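PDB 3K4U: binding component of ABC transporter from Wolinella succinogenes, which probably serves an ABC transporter as its extracellular solute-binding component, and has been captured here holding lysine. Local coordinates for residues G92-V97 with P165-F170; L116-K121 with M159-L164; I28-D33 with R225-T230. All coordinates share one frame; numbering follows the deposited sequence.

Contact 1 of 3, residues G92-V97 with P165-F170; sequences GQSLLV and PFNVAF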
loop_
_atom_site.group_PDB
_atom_site.type_symbol
_atom_site.label_atom_id
_atom_site.label_comp_id
_atom_site.label_asym_id
_atom_site.label_seq_id
_atom_site.Cartn_x
_atom_site.Cartn_y
_atom_site.Cartn_z
ATOM N N GLY E 92 23.169 16.441 -2.469
ATOM C CA GLY E 92 24.439 15.855 -2.019
ATOM C C GLY E 92 25.639 16.569 -2.609
ATOM O O GLY E 92 25.519 17.328 -3.577
ATOM N N GLN E 93 26.804 16.350 -2.025
ATOM C CA GLN E 93 28.012 16.900 -2.615
ATOM C C GLN E 93 28.505 16.119 -3.821
ATOM O O GLN E 93 28.425 14.895 -3.857
ATOM C CB GLN E 93 29.120 17.029 -1.579
ATOM C CG GLN E 93 29.468 18.459 -1.272
ATOM C CD GLN E 93 28.460 19.093 -0.389
ATOM O OE1 GLN E 93 27.384 19.477 -0.828
ATOM N NE2 GLN E 93 28.783 19.194 0.886
ATOM N N SER E 94 28.991 16.847 -4.813
ATOM C CA SER E 94 29.518 16.272 -6.025
ATOM C C SER E 94 30.868 16.889 -6.295
ATOM O O SER E 94 31.345 17.724 -5.531
ATOM C CB SER E 94 28.603 16.592 -7.189
ATOM O OG SER E 94 27.795 15.494 -7.523
ATOM N N LEU E 95 31.493 16.452 -7.384
ATOM C CA LEU E 95 32.816 16.905 -7.760
ATOM C C LEU E 95 32.848 17.485 -9.186
ATOM O O LEU E 95 32.250 16.929 -10.121
ATOM C CB LEU E 95 33.824 15.777 -7.584
ATOM C CG LEU E 95 33.844 15.037 -6.237
ATOM C CD1 LEU E 95 34.898 13.949 -6.247
ATOM C CD2 LEU E 95 34.071 15.976 -5.047
ATOM N N LEU E 96 33.515 18.628 -9.337
ATOM C CA LEU E 96 33.857 19.107 -10.659
ATOM C C LEU E 96 35.364 18.973 -10.805
ATOM O O LEU E 96 36.098 19.468 -9.952
ATOM C CB LEU E 96 33.415 20.554 -10.855
ATOM C CG LEU E 96 31.928 20.916 -10.916
ATOM C CD1 LEU E 96 31.806 22.404 -11.248
ATOM C CD2 LEU E 96 31.148 20.059 -11.915
ATOM N N VAL E 97 35.817 18.293 -11.868
ATOM C CA VAL E 97 37.259 18.014 -12.100
ATOM C C VAL E 97 37.741 18.570 -13.445
ATOM O O VAL E 97 36.933 18.848 -14.332
ATOM C CB VAL E 97 37.581 16.466 -11.987
ATOM C CG1 VAL E 97 36.936 15.850 -10.726
ATOM C CG2 VAL E 97 37.135 15.687 -13.237
ATOM N N PRO E 165 23.561 20.491 -7.056
ATOM C CA PRO E 165 22.784 21.297 -8.000
ATOM C C PRO E 165 23.545 22.513 -8.456
ATOM O O PRO E 165 23.306 23.002 -9.551
ATOM C CB PRO E 165 21.532 21.657 -7.217
ATOM C CG PRO E 165 21.452 20.556 -6.129
ATOM C CD PRO E 165 22.877 20.354 -5.762
ATOM N N PHE E 166 24.512 22.943 -7.659
ATOM C CA PHE E 166 25.455 23.969 -8.107
ATOM C C PHE E 166 26.257 23.502 -9.307
ATOM O O PHE E 166 26.312 24.192 -10.338
ATOM C CB PHE E 166 26.390 24.399 -6.983
ATOM C CG PHE E 166 27.428 25.415 -7.398
ATOM C CD1 PHE E 166 27.263 26.762 -7.093
ATOM C CD2 PHE E 166 28.598 25.012 -8.055
ATOM C CE1 PHE E 166 28.222 27.698 -7.459
ATOM C CE2 PHE E 166 29.575 25.952 -8.423
ATOM C CZ PHE E 166 29.380 27.295 -8.128
ATOM N N ASN E 167 26.861 22.327 -9.188
ATOM C CA ASN E 167 27.648 21.765 -10.265
ATOM C C ASN E 167 26.915 21.647 -11.585
ATOM O O ASN E 167 27.431 22.032 -12.628
ATOM C CB ASN E 167 28.228 20.432 -9.838
ATOM C CG ASN E 167 29.168 20.571 -8.676
ATOM O OD1 ASN E 167 29.919 21.551 -8.572
ATOM N ND2 ASN E 167 29.138 19.593 -7.782
ATOM N N VAL E 168 25.696 21.145 -11.577
ATOM C CA VAL E 168 25.051 21.061 -12.894
ATOM C C VAL E 168 24.773 22.436 -13.515
ATOM O O VAL E 168 24.923 22.603 -14.701
ATOM C CB VAL E 168 23.885 20.016 -13.008
ATOM C CG1 VAL E 168 23.525 19.445 -11.717
ATOM C CG2 VAL E 168 22.689 20.599 -13.676
ATOM N N ALA E 169 24.416 23.425 -12.708
ATOM C CA ALA E 169 24.175 24.770 -13.230
ATOM C C ALA E 169 25.485 25.392 -13.703
ATOM O O ALA E 169 25.537 26.087 -14.719
ATOM C CB ALA E 169 23.514 25.628 -12.194
ATOM N N PHE E 170 26.554 25.116 -12.974
ATOM C CA PHE E 170 27.853 25.585 -13.404
ATOM C C PHE E 170 28.347 24.904 -14.679
ATOM O O PHE E 170 28.914 25.564 -15.544
ATOM C CB PHE E 170 28.862 25.428 -12.283
ATOM C CG PHE E 170 30.164 26.121 -12.538
ATOM C CD1 PHE E 170 30.408 27.380 -12.004
ATOM C CD2 PHE E 170 31.160 25.494 -13.276
ATOM C CE1 PHE E 170 31.615 28.012 -12.208
ATOM C CE2 PHE E 170 32.361 26.106 -13.496
ATOM C CZ PHE E 170 32.597 27.373 -12.960
#
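Ser94 packs its CB against ND2 of the Asn167 side-chain amide, while Ser94 OG makes a weak hydrogen bond to Leu182 O. One residue on, the backbone passes the same amide nitrogen, with Leu95 N 3.9 Å from Asn167 ND2, while the Leu95 side chain points away from the helix and packs on Leu182. Leu96 supplies most of the strand's share of the contact. Its side chain and that of Asn167 lie alongside one another and point opposite ways: Leu96 CD2 lies 3.6 Å from Asn167 CB, and Leu96 CG comes against Asn167 OD1 farther out. The other methyl reaches the next helical turn, where Leu96 CD1 stands 3.8 Å from Phe170 CD2. Asn167 CG lies anti to its carbonyl carbon (chi1 -63°), on a CB directed at the strand, and the amide spans from Ser94 to Leu96, a polar group in a buried, largely apolar seam. The axes of strand 93-97 and helix 165-170 come within 8.3 Å at their closest, with N-to-C directions 32° apart. The helix directly follows strand 159-163 and packs on one face of the mixed sheet of the solute-binding protein fold. On that face Leu96 and Phe170 also touch Val149 of helix 145-154, and Asn167 reaches Phe160 of strand 159-163 and His181 of strand 179-182, the two strands to which backbone bonds tie strand 89-98.

Contact 2 of 3, residues L116-K121 with M159-L164; sequences LTLVTK and MFIFDL. With LYS (lysine), chain K.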
loop_
_atom_site.group_PDB
_atom_site.type_symbol
_atom_site.label_atom_id
_atom_site.label_comp_id
_atom_site.label_asym_id
_atom_site.label_seq_id
_atom_site.Cartn_x
_atom_site.Cartn_y
_atom_site.Cartn_z
ATOM N N LEU E 116 47.043 15.643 -5.648
ATOM C CA LEU E 116 45.867 16.435 -5.975
ATOM C C LEU E 116 45.514 17.559 -4.994
ATOM O O LEU E 116 45.679 17.434 -3.776
ATOM C CB LEU E 116 44.669 15.507 -6.180
ATOM C CG LEU E 116 44.848 14.561 -7.377
ATOM C CD1 LEU E 116 43.901 13.404 -7.272
ATOM C CD2 LEU E 116 44.686 15.279 -8.720
ATOM N N THR E 117 45.019 18.656 -5.563
ATOM C CA THR E 117 44.544 19.825 -4.819
ATOM C C THR E 117 43.032 19.938 -4.996
ATOM O O THR E 117 42.535 19.848 -6.137
ATOM C CB THR E 117 45.190 21.096 -5.379
ATOM O OG1 THR E 117 46.481 20.769 -5.933
ATOM C CG2 THR E 117 45.335 22.135 -4.290
ATOM N N LEU E 118 42.303 20.123 -3.891
ATOM C CA LEU E 118 40.832 20.236 -3.929
ATOM C C LEU E 118 40.263 21.492 -3.228
ATOM O O LEU E 118 40.568 21.788 -2.058
ATOM C CB LEU E 118 40.232 18.976 -3.329
ATOM C CG LEU E 118 38.829 18.912 -2.728
ATOM C CD1 LEU E 118 37.924 18.136 -3.652
ATOM C CD2 LEU E 118 38.948 18.233 -1.387
ATOM N N VAL E 119 39.409 22.218 -3.946
ATOM C CA VAL E 119 38.926 23.511 -3.442
ATOM C C VAL E 119 37.419 23.674 -3.283
ATOM O O VAL E 119 36.613 23.178 -4.110
ATOM C CB VAL E 119 39.489 24.697 -4.222
ATOM C CG1 VAL E 119 40.988 24.816 -3.971
ATOM C CG2 VAL E 119 39.198 24.556 -5.689
ATOM N N THR E 120 37.056 24.378 -2.209
ATOM C CA THR E 120 35.683 24.801 -1.993
ATOM C C THR E 120 35.553 26.137 -1.208
ATOM O O THR E 120 36.555 26.780 -0.836
ATOM C CB THR E 120 34.874 23.685 -1.308
ATOM O OG1 THR E 120 33.484 23.824 -1.638
ATOM C CG2 THR E 120 35.056 23.718 0.199
ATOM N N LYS E 121 34.314 26.533 -0.951
ATOM C CA LYS E 121 34.066 27.753 -0.234
ATOM C C LYS E 121 34.283 27.541 1.270
ATOM O O LYS E 121 34.131 26.412 1.776
ATOM C CB LYS E 121 32.641 28.220 -0.505
ATOM C CG LYS E 121 32.133 29.285 0.499
ATOM C CD LYS E 121 30.622 29.408 0.362
ATOM C CE LYS E 121 30.089 30.597 1.089
ATOM N NZ LYS E 121 30.544 31.851 0.465
HETATM N N MSE E 159 40.145 20.029 -8.825
HETATM C CA MSE E 159 38.757 19.649 -8.611
HETATM C C MSE E 159 38.057 20.458 -7.531
HETATM O O MSE E 159 38.664 20.834 -6.514
HETATM C CB MSE E 159 38.681 18.182 -8.228
HETATM C CG MSE E 159 39.678 17.811 -7.157
HETATM SE SE MSE E 159 39.476 15.942 -6.695
HETATM C CE MSE E 159 40.763 15.868 -5.189
ATOM N N PHE E 160 36.766 20.680 -7.774
ATOM C CA PHE E 160 35.856 21.471 -6.942
ATOM C C PHE E 160 34.798 20.563 -6.281
ATOM O O PHE E 160 34.304 19.621 -6.898
ATOM C CB PHE E 160 35.193 22.524 -7.835
ATOM C CG PHE E 160 34.272 23.467 -7.107
ATOM C CD1 PHE E 160 34.779 24.448 -6.252
ATOM C CD2 PHE E 160 32.902 23.402 -7.298
ATOM C CE1 PHE E 160 33.930 25.303 -5.581
ATOM C CE2 PHE E 160 32.065 24.265 -6.622
ATOM C CZ PHE E 160 32.586 25.216 -5.766
ATOM N N ILE E 161 34.479 20.824 -5.020
ATOM C CA ILE E 161 33.467 20.037 -4.281
ATOM C C ILE E 161 32.391 20.957 -3.744
ATOM O O ILE E 161 32.690 22.000 -3.176
ATOM C CB ILE E 161 34.036 19.264 -3.081
ATOM C CG1 ILE E 161 32.923 18.404 -2.431
ATOM C CG2 ILE E 161 34.645 20.235 -2.048
ATOM C CD1 ILE E 161 33.407 17.438 -1.285
ATOM N N PHE E 162 31.135 20.565 -3.912
ATOM C CA PHE E 162 30.032 21.413 -3.506
ATOM C C PHE E 162 28.727 20.687 -3.773
ATOM O O PHE E 162 28.714 19.677 -4.465
ATOM C CB PHE E 162 30.075 22.730 -4.304
ATOM C CG PHE E 162 29.444 23.873 -3.593
ATOM C CD1 PHE E 162 30.186 24.651 -2.708
ATOM C CD2 PHE E 162 28.111 24.177 -3.796
ATOM C CE1 PHE E 162 29.584 25.698 -2.019
ATOM C CE2 PHE E 162 27.509 25.217 -3.118
ATOM C CZ PHE E 162 28.245 25.984 -2.230
ATOM N N ASP E 163 27.645 21.225 -3.214
ATOM C CA ASP E 163 26.304 20.796 -3.501
ATOM C C ASP E 163 26.122 20.559 -4.994
ATOM O O ASP E 163 26.485 21.387 -5.834
ATOM C CB ASP E 163 25.278 21.810 -2.988
ATOM C CG ASP E 163 25.331 22.005 -1.463
ATOM O OD1 ASP E 163 24.288 22.354 -0.836
ATOM O OD2 ASP E 163 26.419 21.826 -0.892
ATOM N N LEU E 164 25.553 19.389 -5.295
ATOM C CA LEU E 164 25.391 18.893 -6.657
ATOM C C LEU E 164 24.599 19.815 -7.583
ATOM O O LEU E 164 24.905 19.898 -8.774
ATOM C CB LEU E 164 24.732 17.511 -6.623
ATOM C CG LEU E 164 24.572 16.754 -7.930
ATOM C CD1 LEU E 164 24.762 15.317 -7.613
ATOM C CD2 LEU E 164 23.207 16.988 -8.531
HETATM N N LYS K . 24.195 23.516 1.581
HETATM C CA LYS K . 25.291 24.451 1.730
HETATM C C LYS K . 25.471 24.712 3.208
HETATM O O LYS K . 24.491 24.678 3.949
HETATM C CB LYS K . 24.967 25.770 1.016
HETATM C CG LYS K . 26.168 26.611 0.652
HETATM C CD LYS K . 25.837 28.059 0.748
HETATM C CE LYS K . 26.877 28.950 0.059
HETATM N NZ LYS K . 26.395 30.343 -0.134
HETATM O OXT LYS K . 26.573 24.967 3.688
#
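Val119 and selenomethionine Met159 are joined by a well-formed backbone bond between these parallel strands: Val119 N gives its hydrogen to Met159 O at 3.0 Å, with 168° at the hydrogen. In return Val119 O accepts a weak bond from Ile161 N at 3.3 Å, and a CA-H...O contact from Phe160 adds to it. Next along, the Thr120 hydroxyl, OG1 anti to the backbone N (chi1 -154°), replaces a backbone donor and gives its hydrogen to Ile161 O, though the modelled 2.5 Å is doubtfully short. Lys121, Phe162 and Asp163 line the lysine pocket, where Glu12, Thr73 and Arg78 also hydrogen-bond the ligand. Asp163 OD1 accepts a hydrogen bond from the alpha-amino N of the bound lysine at 2.7 Å and a weak one from Tyr15 OH. Phe162 CZ lies 3.6 Å from the ligand's CG, and Lys121 runs beside its CE while Lys121 NZ bonds to Asp143 O. At the other end Met159 CE packs on Leu118 CB at 3.7 Å. Strand 117-121 lies between strands 138-142 and 159-163, parallel to both. Leu118 and Ile161 pack under helix 125-133, whereas Phe160 faces helix 145-154 on the other side of the sheet.

Contact 3 of 3, residues I28-D33 with R225-T230; sequences IGFDVD and RWFVDT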
loop_
_atom_site.group_PDB
_atom_site.type_symbol
_atom_site.label_atom_id
_atom_site.label_comp_id
_atom_site.label_asym_id
_atom_site.label_seq_id
_atom_site.Cartn_x
_atom_site.Cartn_y
_atom_site.Cartn_z
ATOM N N ILE E 28 18.038 36.697 -7.730
ATOM C CA ILE E 28 16.985 35.837 -8.274
ATOM C C ILE E 28 17.367 34.397 -8.025
ATOM O O ILE E 28 18.478 34.135 -7.594
ATOM C CB ILE E 28 16.813 36.051 -9.769
ATOM C CG1 ILE E 28 18.134 35.772 -10.476
ATOM C CG2 ILE E 28 16.275 37.459 -10.039
ATOM C CD1 ILE E 28 17.979 35.380 -11.944
ATOM N N GLY E 29 16.454 33.467 -8.286
ATOM C CA GLY E 29 16.708 32.044 -8.016
ATOM C C GLY E 29 15.527 31.253 -7.457
ATOM O O GLY E 29 14.437 31.790 -7.194
ATOM N N PHE E 30 15.745 29.958 -7.315
ATOM C CA PHE E 30 14.738 29.046 -6.816
ATOM C C PHE E 30 14.280 29.490 -5.439
ATOM O O PHE E 30 13.091 29.624 -5.204
ATOM C CB PHE E 30 15.319 27.624 -6.820
ATOM C CG PHE E 30 14.414 26.559 -6.227
ATOM C CD1 PHE E 30 13.295 26.123 -6.903
ATOM C CD2 PHE E 30 14.738 25.949 -5.021
ATOM C CE1 PHE E 30 12.487 25.114 -6.381
ATOM C CE2 PHE E 30 13.935 24.944 -4.494
ATOM C CZ PHE E 30 12.810 24.519 -5.177
ATOM N N ASP E 31 15.206 29.773 -4.540
ATOM C CA ASP E 31 14.828 30.391 -3.259
ATOM C C ASP E 31 14.024 31.708 -3.329
ATOM O O ASP E 31 13.173 31.947 -2.468
ATOM C CB ASP E 31 16.051 30.578 -2.357
ATOM C CG ASP E 31 16.555 29.252 -1.791
ATOM O OD1 ASP E 31 17.703 29.168 -1.331
ATOM O OD2 ASP E 31 15.797 28.270 -1.811
ATOM N N VAL E 32 14.275 32.558 -4.320
ATOM C CA VAL E 32 13.580 33.833 -4.383
ATOM C C VAL E 32 12.148 33.646 -4.824
ATOM O O VAL E 32 11.220 34.121 -4.169
ATOM C CB VAL E 32 14.333 34.875 -5.240
ATOM C CG1 VAL E 32 13.537 36.174 -5.306
ATOM C CG2 VAL E 32 15.800 35.111 -4.673
ATOM N N ASP E 33 11.937 32.941 -5.917
ATOM C CA ASP E 33 10.577 32.475 -6.263
ATOM C C ASP E 33 9.791 31.824 -5.086
ATOM O O ASP E 33 8.575 32.020 -4.958
ATOM C CB ASP E 33 10.643 31.538 -7.481
ATOM C CG ASP E 33 11.153 32.263 -8.719
ATOM O OD1 ASP E 33 11.337 33.506 -8.603
ATOM O OD2 ASP E 33 11.366 31.632 -9.782
ATOM N N ARG E 225 11.857 25.037 -13.688
ATOM C CA ARG E 225 12.402 26.321 -14.078
ATOM C C ARG E 225 13.851 26.527 -13.719
ATOM O O ARG E 225 14.551 27.084 -14.537
ATOM C CB ARG E 225 11.575 27.470 -13.522
ATOM C CG ARG E 225 12.349 28.783 -13.500
ATOM C CD ARG E 225 11.436 29.882 -13.901
ATOM N NE ARG E 225 10.591 30.361 -12.825
ATOM C CZ ARG E 225 9.256 30.279 -12.809
ATOM N NH1 ARG E 225 8.557 30.795 -11.795
ATOM N NH2 ARG E 225 8.599 29.686 -13.806
ATOM N N TRP E 226 14.296 26.099 -12.529
ATOM C CA TRP E 226 15.655 26.408 -12.052
ATOM C C TRP E 226 16.640 25.278 -12.137
ATOM O O TRP E 226 17.849 25.501 -12.335
ATOM C CB TRP E 226 15.629 26.940 -10.621
ATOM C CG TRP E 226 14.884 28.211 -10.550
ATOM C CD1 TRP E 226 13.606 28.375 -10.158
ATOM C CD2 TRP E 226 15.353 29.501 -10.960
ATOM N NE1 TRP E 226 13.240 29.693 -10.277
ATOM C CE2 TRP E 226 14.292 30.406 -10.773
ATOM C CE3 TRP E 226 16.571 29.978 -11.467
ATOM C CZ2 TRP E 226 14.404 31.778 -11.060
ATOM C CZ3 TRP E 226 16.684 31.362 -11.774
ATOM C CH2 TRP E 226 15.605 32.237 -11.564
ATOM N N PHE E 227 16.139 24.054 -12.001
ATOM C CA PHE E 227 17.024 22.921 -11.869
ATOM C C PHE E 227 17.141 22.065 -13.109
ATOM O O PHE E 227 17.996 21.186 -13.179
ATOM C CB PHE E 227 16.502 22.059 -10.767
ATOM C CG PHE E 227 16.741 22.601 -9.438
ATOM C CD1 PHE E 227 17.942 22.362 -8.799
ATOM C CD2 PHE E 227 15.759 23.328 -8.791
ATOM C CE1 PHE E 227 18.156 22.838 -7.550
ATOM C CE2 PHE E 227 15.977 23.823 -7.506
ATOM C CZ PHE E 227 17.168 23.583 -6.893
ATOM N N VAL E 228 16.253 22.288 -14.069
ATOM C CA VAL E 228 16.198 21.449 -15.240
ATOM C C VAL E 228 16.408 22.271 -16.505
ATOM O O VAL E 228 17.372 22.029 -17.261
ATOM C CB VAL E 228 14.861 20.688 -15.288
ATOM C CG1 VAL E 228 14.570 20.163 -16.694
ATOM C CG2 VAL E 228 14.872 19.569 -14.233
ATOM N N ASP E 229 15.529 23.247 -16.738
ATOM C CA ASP E 229 15.628 23.971 -17.985
ATOM C C ASP E 229 16.624 25.127 -17.931
ATOM O O ASP E 229 16.891 25.676 -16.872
ATOM C CB ASP E 229 14.259 24.329 -18.578
ATOM C CG ASP E 229 13.574 25.481 -17.873
ATOM O OD1 ASP E 229 14.266 26.500 -17.580
ATOM O OD2 ASP E 229 12.327 25.364 -17.660
ATOM N N THR E 230 17.151 25.466 -19.080
ATOM C CA THR E 230 18.275 26.342 -19.227
ATOM C C THR E 230 18.070 27.831 -19.466
ATOM O O THR E 230 19.001 28.569 -19.515
ATOM C CB THR E 230 19.081 25.786 -20.363
ATOM O OG1 THR E 230 18.186 25.193 -21.303
ATOM C CG2 THR E 230 19.954 24.721 -19.866
#
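The Trp226 indole lies between the start of one helix and its own neighbour in the other. Over one face sits Gly29, whose CA is 3.7 Å from the centroid of the six-membered ring, a CH-pi contact 9° off the normal; Arg225 CG covers the opposite face. At the indole edge are Ile28 CD1, 4.0 Å from Trp226 CH2, and the Asp33 carboxylate. The Phe30 ring takes Phe227 CE2 over the centre of one face, an edge-to-face pair with planes at 79° and centroids 4.8 Å apart, and has Trp226 CD1 at its own edge. Asp33 OD2 accepts the N-H of Trp226 NE1 at 2.7 Å, in the indole plane but from above that of the carboxylate. A weak salt-bridge bond from Arg225 NE, 3.4 Å away, reaches the same Asp33 OD2, and the two donors are likely to favour the charged carboxylate. An alanine in place of Trp226 would probably cost Asp33 OD2 its short indole bond, leaving the weak one from Arg225, and open a gap beside Gly29. Gly29 is the N-cap residue of helix 30-41, where at phi 141° a CB would press against the preceding carbonyl O, which suits glycine. The contact fastens the last helix of the chain to an early one, as in binding proteins of this family, whose C-terminal segment returns to the N-terminal lobe.

Along the chain the three contacts are nested: contact 3 joins an early and a late part of the chain, contact 1 lies within its loop, and contact 2 within that of contact 1. Contacts 1 and 2, with centres 9 Å apart, share the mixed sheet, where strands 89-98 and 159-163 are antiparallel neighbours, linked by a probable hydrogen bond between Leu96 O and Phe160 N. Strand 159-163 then runs straight into helix 164-175. Contact 3 lies about 16 Å from contact 1 and 23 Å from contact 2, centre to centre. Contacts 1 and 2 belong to the lobe built on the mixed sheet and contact 3 to the other; Pro165 packing on Phe227 bridges them, with lysine held between the lobes.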